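Local coordinates for UDP-N-acetylglucosamine 4-epimerase (Bacillus cereus, PDB 3M2P), which probably interconverts UDP-N-acetylglucosamine and UDP-N-acetylgalactosamine by inverting C4 of the sugar, at residues A[9-14]-A[31-36]; A[101-106]-A[211-216]; A[155-160]-A[219-224]; A[186-191]-A[248-253]; A[190-195]-A[231-236]. One frame throughout, in Å; residues are numbered along the deposited sequence.

Contacts 1, 2 and 3 belong to the large sheet of the Rossmann-type domain. Contacts 4 and 5 lie in a smaller, separate part of the chain, with about 14 Å or more between their nearest atoms and those of the first three. Contact 3 is a buried strand pair held by backbone hydrogen bonds. Contact 4 is also a parallel pair, but short and partly exposed. Contact 1 is buried and glycine-rich, and its L14 packs on F160 of contact 3. Contact 2 adjoins contact 3 through strands 103-109 and 154-164. Contact 5 is a surface contact of loop and helix start. It shares H190 and A191 with contact 4, and its Y233 packs on L249.

Contact 1. Residues A[9-14]-A[31-36]; sequences GGTGFL and ILTRSI
Residues 9-12 form a type I beta turn, closed by a hydrogen bond from G12 N to G9 O. G12 is the N-cap of helix 13-24. The turn runs past the end of strand 28-33, where the CA atoms of G10 and I31 come within 4.7 Å. One weak hydrogen bond joins the backbones, G10 N to L32 O at 3.5 Å. It is long but fairly straight, with 164° at the hydrogen. G9 has a positive phi (54°), which suits glycine.

The side chains meet through their methyl branches. I31 CG2 is anti to its backbone N and points at the turn. It lies 4.0 Å from G10 CA, an approach made possible by the lack of a side chain on G10. T11 CG2 meets the same methyl, I31 CG2, at 3.8 Å, and the two side chains cross at about a right angle. T11 OG1, set between its own N and carbonyl carbon, faces T33 OG1 at 3.9 Å. Y46 of the next strand also packs on T11 and I31.

The turn belongs to the beta-alpha-beta unit of strand 4-8, helix 13-24 and strand 28-33. It is consistent with the glycine-rich loop of a Rossmann fold. F13, L14 and R34 are UDP-binding residues in this protein, though no UDP is bound to this chain. The chemistry is therefore close backbone and methyl packing, with little polar bonding between the segments.

Contact 2. Residues A[101-106]-A[211-216]; sequences ISNIVY and YALKQE
This is a partly buried contact between a central strand and the C-terminal part of a helix with the chain after it. Strand 103-109 supplies N103 and V105, and residues 211-216 begin in helix 202-212 and run on beyond it. V105 CG2, anti to its carbonyl carbon, points toward residues 211-216. It meets L213 CG at 3.8 Å, and the two side chains cross at about a right angle. The same methyl, V105 CG2, lies 4.2 Å from A212 CB. L213 also packs on A65 and V67 of strand 65-68.

N103 has CG anti to its backbone N (chi1 -162°), so its amide extends across to E216. N103 CG lies 3.5 Å from E216 CB. The amide and the E216 carboxylate are turned 75° apart, and the E216 chain leads away from N103. A water bridges the segments: it donates to E216 O at 2.7 Å and is hydrogen-bonded to S102 OG. A helix packed by apolar side chains on a parallel sheet is typical of the Rossmann-type alpha/beta fold.

Contact 3. Residues A[155-160]-A[219-224]; sequences IKNLRF and SGTFNI
The R159 guanidinium has T221 CG2 over the centre of one face, 3.7 Å above its plane. Its NE forms a salt bridge with E141, and NH1 bonds to Y113 OH. The F160 ring has L158 CB over one face, toward the rim. I224 CB approaches the same ring obliquely, 3.9 Å from F160 CD1. At the edge of the F222 ring, K156 CG lies 3.8 Å from CE1. The K156 chain then bends away, and NZ bonds to Q215 O. L158 CD2 also touches I224 CG1, at 3.9 Å.

Between the side chains of the two faces the strands run parallel in the large sheet, and five backbone hydrogen bonds join them. The straightest is F222 N to N157 O, 2.8 Å long with 172° at the hydrogen.

The pair is thus two-sided. Apart from K156, the face with L158, F160, F222 and I224 is apolar and is packed by helices 202-212 and 268-273. N157, R159, T221 and N223 line a polar face, where E141 probably balances the buried R159 charge.

Contact 4. Residues A[186-191]-A[248-253]; sequences QLTLHA and NLLVKN
Strands 187-189 and 249-251 form a two-stranded parallel sheet, apart from the large one. The side chain of Q186, just before the first strand, reaches across toward the other strand. Its CG is anti to the backbone N (chi1 -163°), and the chain is extended. Q186 CB lies 3.3 Å from N248 OD1, and CG touches the same oxygen. Further out, Q186 CD reaches L250 CB at 3.3 Å. At the tip both OE1 and NE2 lie against L250 CD2. N248 turns its ND2 to N245 OD1.

Four backbone hydrogen bonds alternate between the strands. L250 N to L187 O lies nearly along the C=O axis, as does L189 N to L250 O. L187, L189 and L249 share the face toward helices 173-182 and 232-242, and L249 CD1 meets L189 CG at 4.0 Å. On the other face T188 and L250 lie side by side, T188 CG2 being 3.6 Å from L250 CB. Past the strands, N253 N makes a weak hydrogen bond to H190 O, at 3.0 Å.

Contact 5. Residues A[190-195]-A[231-236]; sequences HANSVA and TNYEVA
A capping box opens helix 232-242, and the loop between strands 187-189 and 197-201 runs past it. T231 is the N-cap. Its OG1 sits between its own N and carbonyl carbon (chi1 66°), which turns it to accept from E234 N at 3.2 Å. In return T231 N donates to E234 OE1, 3.1 Å away, on the anti lone pair of that oxygen. Both bonds are fairly straight.

With OG1 used by the helix, the methyl of T231 faces the loop. T231 CG2 lies 3.5 Å from A195 O and also touches V194 O. T231 CA makes a CA-H...O contact to the same A195 O, with 146° at the hydrogen. S193 O lies 4.0 Å from T231 CB. Earlier in the loop, N192 OD1 approaches Y233 CD2 obliquely at 4.3 Å. N232 OD1 is hydrogen-bonded to R197 NH2, just beyond the loop segment.

The loop therefore offers carbonyl oxygens to carbon atoms of the cap residue. The two capping bonds stay within the helix start, and residues 190-195 meet it by weak contacts near the surface.

Contact 1. Residues A[9-14]-A[31-36]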
# COMPACT_ATOMS: atom_id res chain seq x y z
N GLY A 9 -13.26 4.33 -15.76
CA GLY A 9 -12.69 3.29 -16.58
C GLY A 9 -13.80 2.43 -17.16
O GLY A 9 -13.64 1.22 -17.34
N GLY A 10 -14.93 3.06 -17.45
CA GLY A 10 -16.13 2.35 -17.87
C GLY A 10 -15.94 1.59 -19.16
O GLY A 10 -16.60 0.59 -19.41
N THR A 11 -15.03 2.08 -19.99
CA THR A 11 -14.80 1.47 -21.30
C THR A 11 -13.81 0.31 -21.24
O THR A 11 -13.65 -0.43 -22.21
CB THR A 11 -14.33 2.52 -22.31
OG1 THR A 11 -13.32 3.34 -21.72
CG2 THR A 11 -15.50 3.40 -22.72
N GLY A 12 -13.15 0.14 -20.09
CA GLY A 12 -12.21 -0.94 -19.88
C GLY A 12 -12.81 -2.33 -20.00
O GLY A 12 -13.99 -2.49 -20.31
N PHE A 13 -11.98 -3.34 -19.74
CA PHE A 13 -12.37 -4.74 -19.86
C PHE A 13 -13.38 -5.12 -18.78
O PHE A 13 -14.48 -5.58 -19.09
CB PHE A 13 -11.13 -5.64 -19.80
CG PHE A 13 -11.43 -7.11 -19.76
CD1 PHE A 13 -11.96 -7.74 -20.88
CD2 PHE A 13 -11.16 -7.86 -18.63
CE1 PHE A 13 -12.25 -9.10 -20.85
CE2 PHE A 13 -11.44 -9.22 -18.59
CZ PHE A 13 -11.99 -9.84 -19.70
N LEU A 14 -12.99 -4.93 -17.52
CA LEU A 14 -13.92 -5.09 -16.40
C LEU A 14 -15.10 -4.16 -16.61
O LEU A 14 -16.25 -4.58 -16.58
CB LEU A 14 -13.24 -4.76 -15.07
CG LEU A 14 -13.69 -5.54 -13.82
CD1 LEU A 14 -13.52 -4.71 -12.55
CD2 LEU A 14 -15.12 -6.04 -13.96
N ILE A 31 -20.86 5.97 -18.21
CA ILE A 31 -19.44 5.70 -18.43
C ILE A 31 -18.61 6.96 -18.37
O ILE A 31 -18.82 7.87 -19.16
CB ILE A 31 -19.19 5.05 -19.82
CG1 ILE A 31 -19.63 3.58 -19.85
CG2 ILE A 31 -17.73 5.13 -20.19
CD1 ILE A 31 -21.03 3.36 -20.39
N LEU A 32 -17.67 7.01 -17.43
CA LEU A 32 -16.66 8.06 -17.40
C LEU A 32 -15.41 7.61 -18.12
O LEU A 32 -14.91 6.51 -17.89
CB LEU A 32 -16.30 8.45 -15.96
CG LEU A 32 -16.98 9.71 -15.44
CD1 LEU A 32 -18.45 9.64 -15.76
CD2 LEU A 32 -16.74 9.87 -13.95
N THR A 33 -14.90 8.47 -18.99
CA THR A 33 -13.70 8.18 -19.76
C THR A 33 -12.97 9.47 -20.11
O THR A 33 -13.58 10.54 -20.14
CB THR A 33 -14.06 7.39 -21.04
OG1 THR A 33 -12.88 7.18 -21.83
CG2 THR A 33 -15.09 8.15 -21.86
N ARG A 34 -11.67 9.38 -20.36
CA ARG A 34 -10.87 10.55 -20.72
C ARG A 34 -11.10 10.97 -22.17
O ARG A 34 -10.75 12.09 -22.55
CB ARG A 34 -9.39 10.29 -20.48
CG ARG A 34 -8.95 10.50 -19.04
CD ARG A 34 -7.43 10.54 -18.94
NE ARG A 34 -6.97 11.17 -17.70
CZ ARG A 34 -6.46 10.52 -16.65
NH1 ARG A 34 -6.36 9.18 -16.69
NH2 ARG A 34 -6.07 11.20 -15.57
N SER A 35 -11.69 10.08 -22.96
CA SER A 35 -11.87 10.35 -24.38
C SER A 35 -12.60 9.23 -25.10
O SER A 35 -12.53 8.06 -24.69
CB SER A 35 -10.51 10.55 -25.06
OG SER A 35 -9.81 9.32 -25.17
N ILE A 36 -13.28 9.58 -26.18
CA ILE A 36 -13.85 8.59 -27.09
C ILE A 36 -13.68 8.95 -28.57
O ILE A 36 -13.68 10.13 -28.95
CB ILE A 36 -15.34 8.36 -26.80
CG1 ILE A 36 -15.87 9.48 -25.89
CG2 ILE A 36 -15.53 6.96 -26.19
CD1 ILE A 36 -17.31 9.87 -26.14

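Contact 2. Residues A[101-106]-A[211-216]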
# COMPACT_ATOMS: atom_id res chain seq x y z
N ILE A 101 -22.37 11.98 -2.68
CA ILE A 101 -22.40 10.55 -2.99
C ILE A 101 -21.61 9.78 -1.94
O ILE A 101 -20.53 10.19 -1.55
CB ILE A 101 -21.76 10.22 -4.35
CG1 ILE A 101 -22.62 10.69 -5.52
CG2 ILE A 101 -21.53 8.75 -4.46
CD1 ILE A 101 -22.07 11.91 -6.21
N SER A 102 -22.15 8.66 -1.49
CA SER A 102 -21.38 7.87 -0.54
C SER A 102 -21.33 6.40 -0.92
O SER A 102 -20.39 5.71 -0.54
CB SER A 102 -21.87 8.10 0.89
OG SER A 102 -23.22 8.52 0.89
N ASN A 103 -22.32 5.93 -1.69
CA ASN A 103 -22.33 4.55 -2.17
C ASN A 103 -21.33 4.32 -3.31
O ASN A 103 -21.67 4.44 -4.49
CB ASN A 103 -23.72 4.12 -2.62
CG ASN A 103 -23.86 2.62 -2.72
OD1 ASN A 103 -24.84 2.09 -3.26
ND2 ASN A 103 -22.88 1.92 -2.17
N ILE A 104 -20.10 3.96 -2.94
CA ILE A 104 -19.00 3.84 -3.88
C ILE A 104 -18.37 2.46 -3.82
O ILE A 104 -18.24 1.89 -2.74
CB ILE A 104 -17.91 4.87 -3.54
CG1 ILE A 104 -18.47 6.28 -3.64
CG2 ILE A 104 -16.70 4.71 -4.44
CD1 ILE A 104 -17.73 7.26 -2.78
N VAL A 105 -17.99 1.91 -4.97
CA VAL A 105 -17.24 0.66 -5.03
C VAL A 105 -15.86 0.87 -5.63
O VAL A 105 -15.73 1.45 -6.70
CB VAL A 105 -17.95 -0.36 -5.92
CG1 VAL A 105 -17.01 -1.51 -6.25
CG2 VAL A 105 -19.24 -0.84 -5.27
N TYR A 106 -14.82 0.39 -4.96
CA TYR A 106 -13.46 0.51 -5.50
C TYR A 106 -12.95 -0.85 -5.92
O TYR A 106 -13.16 -1.82 -5.21
CB TYR A 106 -12.49 1.09 -4.47
CG TYR A 106 -11.07 1.15 -4.99
CD1 TYR A 106 -10.73 2.00 -6.04
CD2 TYR A 106 -10.08 0.35 -4.44
CE1 TYR A 106 -9.45 2.06 -6.52
CE2 TYR A 106 -8.79 0.41 -4.92
CZ TYR A 106 -8.48 1.27 -5.96
OH TYR A 106 -7.20 1.34 -6.46
N TYR A 211 -23.91 -6.44 -6.08
CA TYR A 211 -24.34 -6.81 -4.73
C TYR A 211 -23.77 -5.92 -3.65
O TYR A 211 -24.37 -5.75 -2.59
CB TYR A 211 -23.99 -8.26 -4.43
CG TYR A 211 -24.97 -9.22 -5.01
CD1 TYR A 211 -25.28 -9.18 -6.37
CD2 TYR A 211 -25.60 -10.18 -4.22
CE1 TYR A 211 -26.19 -10.07 -6.93
CE2 TYR A 211 -26.51 -11.08 -4.78
CZ TYR A 211 -26.80 -11.01 -6.13
OH TYR A 211 -27.70 -11.88 -6.71
N ALA A 212 -22.58 -5.38 -3.91
CA ALA A 212 -21.93 -4.47 -2.97
C ALA A 212 -22.60 -3.11 -3.08
O ALA A 212 -22.67 -2.36 -2.11
CB ALA A 212 -20.43 -4.37 -3.27
N LEU A 213 -23.09 -2.80 -4.27
CA LEU A 213 -23.80 -1.56 -4.48
C LEU A 213 -25.17 -1.60 -3.79
O LEU A 213 -25.85 -0.58 -3.68
CB LEU A 213 -23.96 -1.29 -5.98
CG LEU A 213 -22.79 -0.58 -6.67
CD1 LEU A 213 -22.96 -0.62 -8.18
CD2 LEU A 213 -22.67 0.85 -6.17
N LYS A 214 -25.54 -2.79 -3.32
CA LYS A 214 -26.80 -2.99 -2.62
C LYS A 214 -26.68 -2.56 -1.17
O LYS A 214 -27.65 -2.09 -0.57
CB LYS A 214 -27.23 -4.46 -2.68
CG LYS A 214 -27.83 -4.85 -4.01
CD LYS A 214 -28.09 -6.34 -4.14
CE LYS A 214 -28.88 -6.59 -5.43
NZ LYS A 214 -28.76 -7.96 -6.01
N GLN A 215 -25.48 -2.71 -0.60
CA GLN A 215 -25.23 -2.28 0.77
C GLN A 215 -24.74 -0.84 0.77
O GLN A 215 -23.59 -0.56 1.12
CB GLN A 215 -24.21 -3.19 1.46
CG GLN A 215 -24.49 -4.68 1.30
CD GLN A 215 -25.84 -5.10 1.82
OE1 GLN A 215 -26.33 -4.57 2.81
NE2 GLN A 215 -26.45 -6.06 1.16
N GLU A 216 -25.63 0.08 0.41
CA GLU A 216 -25.24 1.45 0.15
C GLU A 216 -24.62 2.18 1.34
O GLU A 216 -23.93 3.19 1.15
CB GLU A 216 -26.42 2.22 -0.42
CG GLU A 216 -27.59 2.38 0.49
CD GLU A 216 -28.78 2.97 -0.24
OE1 GLU A 216 -28.78 2.92 -1.49
OE2 GLU A 216 -29.71 3.48 0.43
O HOH W 1 -24.68 5.79 1.50

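Contact 3. Residues A[155-160]-A[219-224]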
# COMPACT_ATOMS: atom_id res chain seq x y z
N ILE A 155 -17.36 3.72 1.18
CA ILE A 155 -16.54 3.05 0.19
C ILE A 155 -16.28 1.57 0.52
O ILE A 155 -15.72 1.23 1.56
CB ILE A 155 -15.19 3.79 -0.02
CG1 ILE A 155 -15.42 5.16 -0.66
CG2 ILE A 155 -14.26 2.96 -0.88
CD1 ILE A 155 -14.25 6.11 -0.48
N LYS A 156 -16.69 0.70 -0.41
CA LYS A 156 -16.46 -0.73 -0.31
C LYS A 156 -15.33 -1.16 -1.26
O LYS A 156 -15.53 -1.22 -2.47
CB LYS A 156 -17.74 -1.48 -0.65
CG LYS A 156 -18.75 -1.52 0.48
CD LYS A 156 -20.17 -1.57 -0.04
CE LYS A 156 -20.33 -0.60 -1.18
NZ LYS A 156 -21.48 0.31 -0.94
N ASN A 157 -14.16 -1.46 -0.69
CA ASN A 157 -13.02 -1.97 -1.45
C ASN A 157 -13.15 -3.46 -1.76
O ASN A 157 -13.30 -4.29 -0.86
CB ASN A 157 -11.74 -1.75 -0.65
CG ASN A 157 -11.45 -0.29 -0.42
OD1 ASN A 157 -11.03 0.10 0.66
ND2 ASN A 157 -11.66 0.51 -1.44
N LEU A 158 -13.09 -3.80 -3.04
CA LEU A 158 -13.23 -5.18 -3.48
C LEU A 158 -11.90 -5.74 -3.97
O LEU A 158 -11.46 -5.42 -5.07
CB LEU A 158 -14.24 -5.26 -4.63
CG LEU A 158 -15.65 -4.75 -4.37
CD1 LEU A 158 -16.53 -4.96 -5.59
CD2 LEU A 158 -16.22 -5.46 -3.16
N ARG A 159 -11.26 -6.59 -3.18
CA ARG A 159 -10.04 -7.25 -3.64
C ARG A 159 -10.32 -8.42 -4.59
O ARG A 159 -10.40 -9.57 -4.16
CB ARG A 159 -9.19 -7.69 -2.45
CG ARG A 159 -8.68 -6.54 -1.64
CD ARG A 159 -7.96 -6.98 -0.39
NE ARG A 159 -7.32 -5.85 0.27
CZ ARG A 159 -6.96 -5.84 1.55
NH1 ARG A 159 -7.18 -6.90 2.32
NH2 ARG A 159 -6.36 -4.77 2.06
N PHE A 160 -10.48 -8.12 -5.88
CA PHE A 160 -10.72 -9.13 -6.91
C PHE A 160 -9.60 -10.15 -7.05
O PHE A 160 -8.43 -9.80 -6.97
CB PHE A 160 -10.94 -8.47 -8.28
CG PHE A 160 -12.17 -7.63 -8.36
CD1 PHE A 160 -13.42 -8.20 -8.18
CD2 PHE A 160 -12.08 -6.28 -8.61
CE1 PHE A 160 -14.54 -7.44 -8.24
CE2 PHE A 160 -13.21 -5.51 -8.68
CZ PHE A 160 -14.44 -6.09 -8.48
N SER A 219 -19.39 0.10 4.51
CA SER A 219 -18.06 0.52 4.11
C SER A 219 -17.07 -0.44 4.73
O SER A 219 -17.13 -0.69 5.94
CB SER A 219 -17.77 1.97 4.52
OG SER A 219 -17.48 2.11 5.90
N GLY A 220 -16.18 -0.98 3.90
CA GLY A 220 -15.15 -1.90 4.33
C GLY A 220 -14.32 -2.53 3.20
O GLY A 220 -14.24 -2.02 2.09
N THR A 221 -13.71 -3.67 3.50
CA THR A 221 -12.90 -4.37 2.51
C THR A 221 -13.20 -5.87 2.37
O THR A 221 -13.19 -6.63 3.34
CB THR A 221 -11.43 -4.08 2.76
OG1 THR A 221 -11.24 -2.67 2.65
CG2 THR A 221 -10.56 -4.77 1.74
N PHE A 222 -13.48 -6.30 1.14
CA PHE A 222 -13.90 -7.66 0.89
C PHE A 222 -13.07 -8.38 -0.20
O PHE A 222 -12.78 -7.80 -1.24
CB PHE A 222 -15.37 -7.68 0.49
CG PHE A 222 -16.24 -6.82 1.36
CD1 PHE A 222 -16.46 -5.49 1.06
CD2 PHE A 222 -16.87 -7.35 2.47
CE1 PHE A 222 -17.26 -4.72 1.84
CE2 PHE A 222 -17.68 -6.57 3.27
CZ PHE A 222 -17.88 -5.26 2.95
N ASN A 223 -12.71 -9.64 0.05
CA ASN A 223 -12.12 -10.48 -0.99
C ASN A 223 -13.25 -10.92 -1.90
O ASN A 223 -14.25 -11.45 -1.43
CB ASN A 223 -11.47 -11.74 -0.41
CG ASN A 223 -10.28 -11.44 0.47
OD1 ASN A 223 -9.85 -12.28 1.26
ND2 ASN A 223 -9.73 -10.25 0.34
N ILE A 224 -13.09 -10.72 -3.20
CA ILE A 224 -14.04 -11.30 -4.15
C ILE A 224 -13.36 -12.39 -4.98
O ILE A 224 -12.92 -12.14 -6.10
CB ILE A 224 -14.69 -10.25 -5.08
CG1 ILE A 224 -15.26 -9.07 -4.29
CG2 ILE A 224 -15.78 -10.92 -5.90
CD1 ILE A 224 -16.47 -9.39 -3.43

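Contact 4. Residues A[186-191]-A[248-253]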
# COMPACT_ATOMS: atom_id res chain seq x y z
N GLN A 186 -1.34 -26.43 -30.08
CA GLN A 186 -0.76 -26.95 -28.85
C GLN A 186 -0.51 -25.86 -27.82
O GLN A 186 0.25 -24.92 -28.06
CB GLN A 186 0.53 -27.72 -29.14
CG GLN A 186 0.95 -28.60 -27.98
CD GLN A 186 2.15 -29.47 -28.30
OE1 GLN A 186 3.07 -29.03 -29.00
NE2 GLN A 186 2.15 -30.71 -27.79
N LEU A 187 -1.17 -25.99 -26.66
CA LEU A 187 -0.83 -25.20 -25.48
C LEU A 187 0.45 -25.75 -24.83
O LEU A 187 0.65 -26.96 -24.76
CB LEU A 187 -1.97 -25.25 -24.47
CG LEU A 187 -3.16 -24.30 -24.65
CD1 LEU A 187 -3.52 -24.11 -26.11
CD2 LEU A 187 -4.35 -24.81 -23.86
N THR A 188 1.31 -24.85 -24.36
CA THR A 188 2.54 -25.25 -23.69
C THR A 188 2.62 -24.62 -22.30
O THR A 188 1.97 -23.62 -22.03
CB THR A 188 3.79 -24.85 -24.49
OG1 THR A 188 3.83 -23.43 -24.66
CG2 THR A 188 3.79 -25.51 -25.85
N LEU A 189 3.42 -25.23 -21.43
CA LEU A 189 3.68 -24.69 -20.11
C LEU A 189 5.17 -24.76 -19.92
O LEU A 189 5.74 -25.83 -20.06
CB LEU A 189 3.00 -25.55 -19.05
CG LEU A 189 1.47 -25.55 -18.94
CD1 LEU A 189 1.01 -26.71 -18.10
CD2 LEU A 189 0.94 -24.25 -18.35
N HIS A 190 5.82 -23.64 -19.61
CA HIS A 190 7.27 -23.64 -19.46
C HIS A 190 7.77 -24.84 -18.68
O HIS A 190 8.67 -25.56 -19.12
CB HIS A 190 7.79 -22.36 -18.80
CG HIS A 190 9.29 -22.30 -18.73
ND1 HIS A 190 10.00 -22.58 -17.58
CD2 HIS A 190 10.21 -22.02 -19.68
CE1 HIS A 190 11.29 -22.47 -17.82
NE2 HIS A 190 11.45 -22.13 -19.08
N ALA A 191 7.20 -25.04 -17.50
CA ALA A 191 7.44 -26.25 -16.72
C ALA A 191 6.17 -26.59 -15.95
O ALA A 191 5.17 -25.88 -16.06
CB ALA A 191 8.61 -26.05 -15.77
N ASN A 248 -4.14 -31.59 -26.27
CA ASN A 248 -3.15 -30.79 -26.97
C ASN A 248 -2.38 -29.89 -25.99
O ASN A 248 -2.48 -28.66 -26.04
CB ASN A 248 -3.82 -29.96 -28.07
CG ASN A 248 -2.89 -29.67 -29.24
OD1 ASN A 248 -1.74 -30.13 -29.26
ND2 ASN A 248 -3.37 -28.91 -30.21
N LEU A 249 -1.61 -30.51 -25.08
CA LEU A 249 -0.80 -29.77 -24.12
C LEU A 249 0.66 -30.25 -24.09
O LEU A 249 0.93 -31.45 -24.04
CB LEU A 249 -1.41 -29.86 -22.72
CG LEU A 249 -0.64 -29.26 -21.53
CD1 LEU A 249 -0.41 -27.76 -21.68
CD2 LEU A 249 -1.39 -29.57 -20.25
N LEU A 250 1.59 -29.31 -24.13
CA LEU A 250 3.01 -29.62 -24.14
C LEU A 250 3.65 -28.99 -22.91
O LEU A 250 3.41 -27.83 -22.60
CB LEU A 250 3.65 -29.03 -25.40
CG LEU A 250 5.05 -29.38 -25.92
CD1 LEU A 250 6.11 -29.40 -24.83
CD2 LEU A 250 5.02 -30.70 -26.67
N VAL A 251 4.47 -29.75 -22.19
CA VAL A 251 5.30 -29.16 -21.16
C VAL A 251 6.75 -29.06 -21.66
O VAL A 251 7.43 -30.08 -21.84
CB VAL A 251 5.22 -29.95 -19.84
CG1 VAL A 251 6.11 -29.30 -18.80
CG2 VAL A 251 3.79 -29.99 -19.35
N LYS A 252 7.19 -27.83 -21.91
CA LYS A 252 8.49 -27.55 -22.53
C LYS A 252 9.72 -28.08 -21.78
O LYS A 252 10.64 -28.59 -22.41
CB LYS A 252 8.64 -26.04 -22.80
CG LYS A 252 7.78 -25.53 -23.95
CD LYS A 252 7.42 -24.06 -23.78
CE LYS A 252 8.46 -23.13 -24.36
NZ LYS A 252 8.23 -21.70 -23.97
N ASN A 253 9.72 -27.98 -20.46
CA ASN A 253 10.87 -28.36 -19.64
C ASN A 253 10.51 -29.26 -18.46
O ASN A 253 9.40 -29.19 -17.94
CB ASN A 253 11.58 -27.13 -19.09
CG ASN A 253 12.28 -26.32 -20.16
OD1 ASN A 253 13.00 -26.87 -21.00
ND2 ASN A 253 12.10 -25.01 -20.12

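Contact 5. Residues A[190-195]-A[231-236]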
# COMPACT_ATOMS: atom_id res chain seq x y z
N HIS A 190 5.82 -23.64 -19.61
CA HIS A 190 7.27 -23.64 -19.46
C HIS A 190 7.77 -24.84 -18.68
O HIS A 190 8.67 -25.56 -19.12
CB HIS A 190 7.79 -22.36 -18.80
CG HIS A 190 9.29 -22.30 -18.73
ND1 HIS A 190 10.00 -22.58 -17.58
CD2 HIS A 190 10.21 -22.02 -19.68
CE1 HIS A 190 11.29 -22.47 -17.82
NE2 HIS A 190 11.45 -22.13 -19.08
N ALA A 191 7.20 -25.04 -17.50
CA ALA A 191 7.44 -26.25 -16.72
C ALA A 191 6.17 -26.59 -15.95
O ALA A 191 5.17 -25.88 -16.06
CB ALA A 191 8.61 -26.05 -15.77
N ASN A 192 6.19 -27.68 -15.19
CA ASN A 192 5.06 -28.00 -14.33
C ASN A 192 5.12 -27.22 -13.04
O ASN A 192 6.20 -26.90 -12.55
CB ASN A 192 5.04 -29.49 -14.01
CG ASN A 192 4.14 -30.26 -14.93
OD1 ASN A 192 3.00 -29.85 -15.20
ND2 ASN A 192 4.64 -31.39 -15.42
N SER A 193 3.96 -26.90 -12.48
CA SER A 193 3.93 -26.14 -11.25
C SER A 193 2.85 -26.67 -10.34
O SER A 193 1.82 -27.16 -10.79
CB SER A 193 3.71 -24.64 -11.50
OG SER A 193 4.24 -23.86 -10.44
N VAL A 194 3.11 -26.56 -9.04
CA VAL A 194 2.16 -26.97 -8.03
C VAL A 194 1.40 -25.77 -7.46
O VAL A 194 0.45 -25.92 -6.70
CB VAL A 194 2.87 -27.78 -6.92
CG1 VAL A 194 1.85 -28.41 -5.98
CG2 VAL A 194 3.72 -28.85 -7.53
N ALA A 195 1.81 -24.57 -7.86
CA ALA A 195 1.19 -23.33 -7.40
C ALA A 195 -0.24 -23.20 -7.91
O ALA A 195 -0.53 -23.55 -9.06
CB ALA A 195 2.01 -22.13 -7.83
N THR A 231 -4.14 -24.83 -10.86
CA THR A 231 -2.79 -24.87 -11.40
C THR A 231 -2.82 -24.62 -12.90
O THR A 231 -3.86 -24.81 -13.54
CB THR A 231 -2.09 -26.23 -11.15
OG1 THR A 231 -2.77 -27.26 -11.89
CG2 THR A 231 -2.09 -26.57 -9.68
N ASN A 232 -1.70 -24.19 -13.45
CA ASN A 232 -1.63 -23.89 -14.88
C ASN A 232 -1.96 -25.11 -15.72
O ASN A 232 -2.59 -24.99 -16.78
CB ASN A 232 -0.26 -23.31 -15.25
CG ASN A 232 -0.09 -21.89 -14.77
OD1 ASN A 232 1.00 -21.31 -14.86
ND2 ASN A 232 -1.18 -21.30 -14.25
N TYR A 233 -1.56 -26.27 -15.24
CA TYR A 233 -1.93 -27.53 -15.88
C TYR A 233 -3.47 -27.67 -15.91
O TYR A 233 -4.05 -27.97 -16.96
CB TYR A 233 -1.23 -28.70 -15.18
CG TYR A 233 -1.59 -30.08 -15.70
CD1 TYR A 233 -2.58 -30.83 -15.10
CD2 TYR A 233 -0.93 -30.63 -16.79
CE1 TYR A 233 -2.91 -32.09 -15.56
CE2 TYR A 233 -1.25 -31.89 -17.26
CZ TYR A 233 -2.25 -32.62 -16.64
OH TYR A 233 -2.61 -33.88 -17.10
N GLU A 234 -4.13 -27.43 -14.78
CA GLU A 234 -5.59 -27.47 -14.74
C GLU A 234 -6.23 -26.50 -15.73
O GLU A 234 -7.11 -26.89 -16.50
CB GLU A 234 -6.12 -27.14 -13.35
CG GLU A 234 -5.62 -28.03 -12.24
CD GLU A 234 -6.48 -27.90 -11.00
OE1 GLU A 234 -6.08 -27.15 -10.08
OE2 GLU A 234 -7.57 -28.53 -10.96
N VAL A 235 -5.81 -25.23 -15.68
CA VAL A 235 -6.31 -24.19 -16.58
C VAL A 235 -6.25 -24.65 -18.03
O VAL A 235 -7.27 -24.67 -18.73
CB VAL A 235 -5.51 -22.86 -16.42
CG1 VAL A 235 -6.05 -21.77 -17.35
CG2 VAL A 235 -5.54 -22.38 -14.99
N ALA A 236 -5.06 -25.03 -18.49
CA ALA A 236 -4.86 -25.47 -19.87
C ALA A 236 -5.79 -26.60 -20.27
O ALA A 236 -6.42 -26.55 -21.32
CB ALA A 236 -3.42 -25.88 -20.08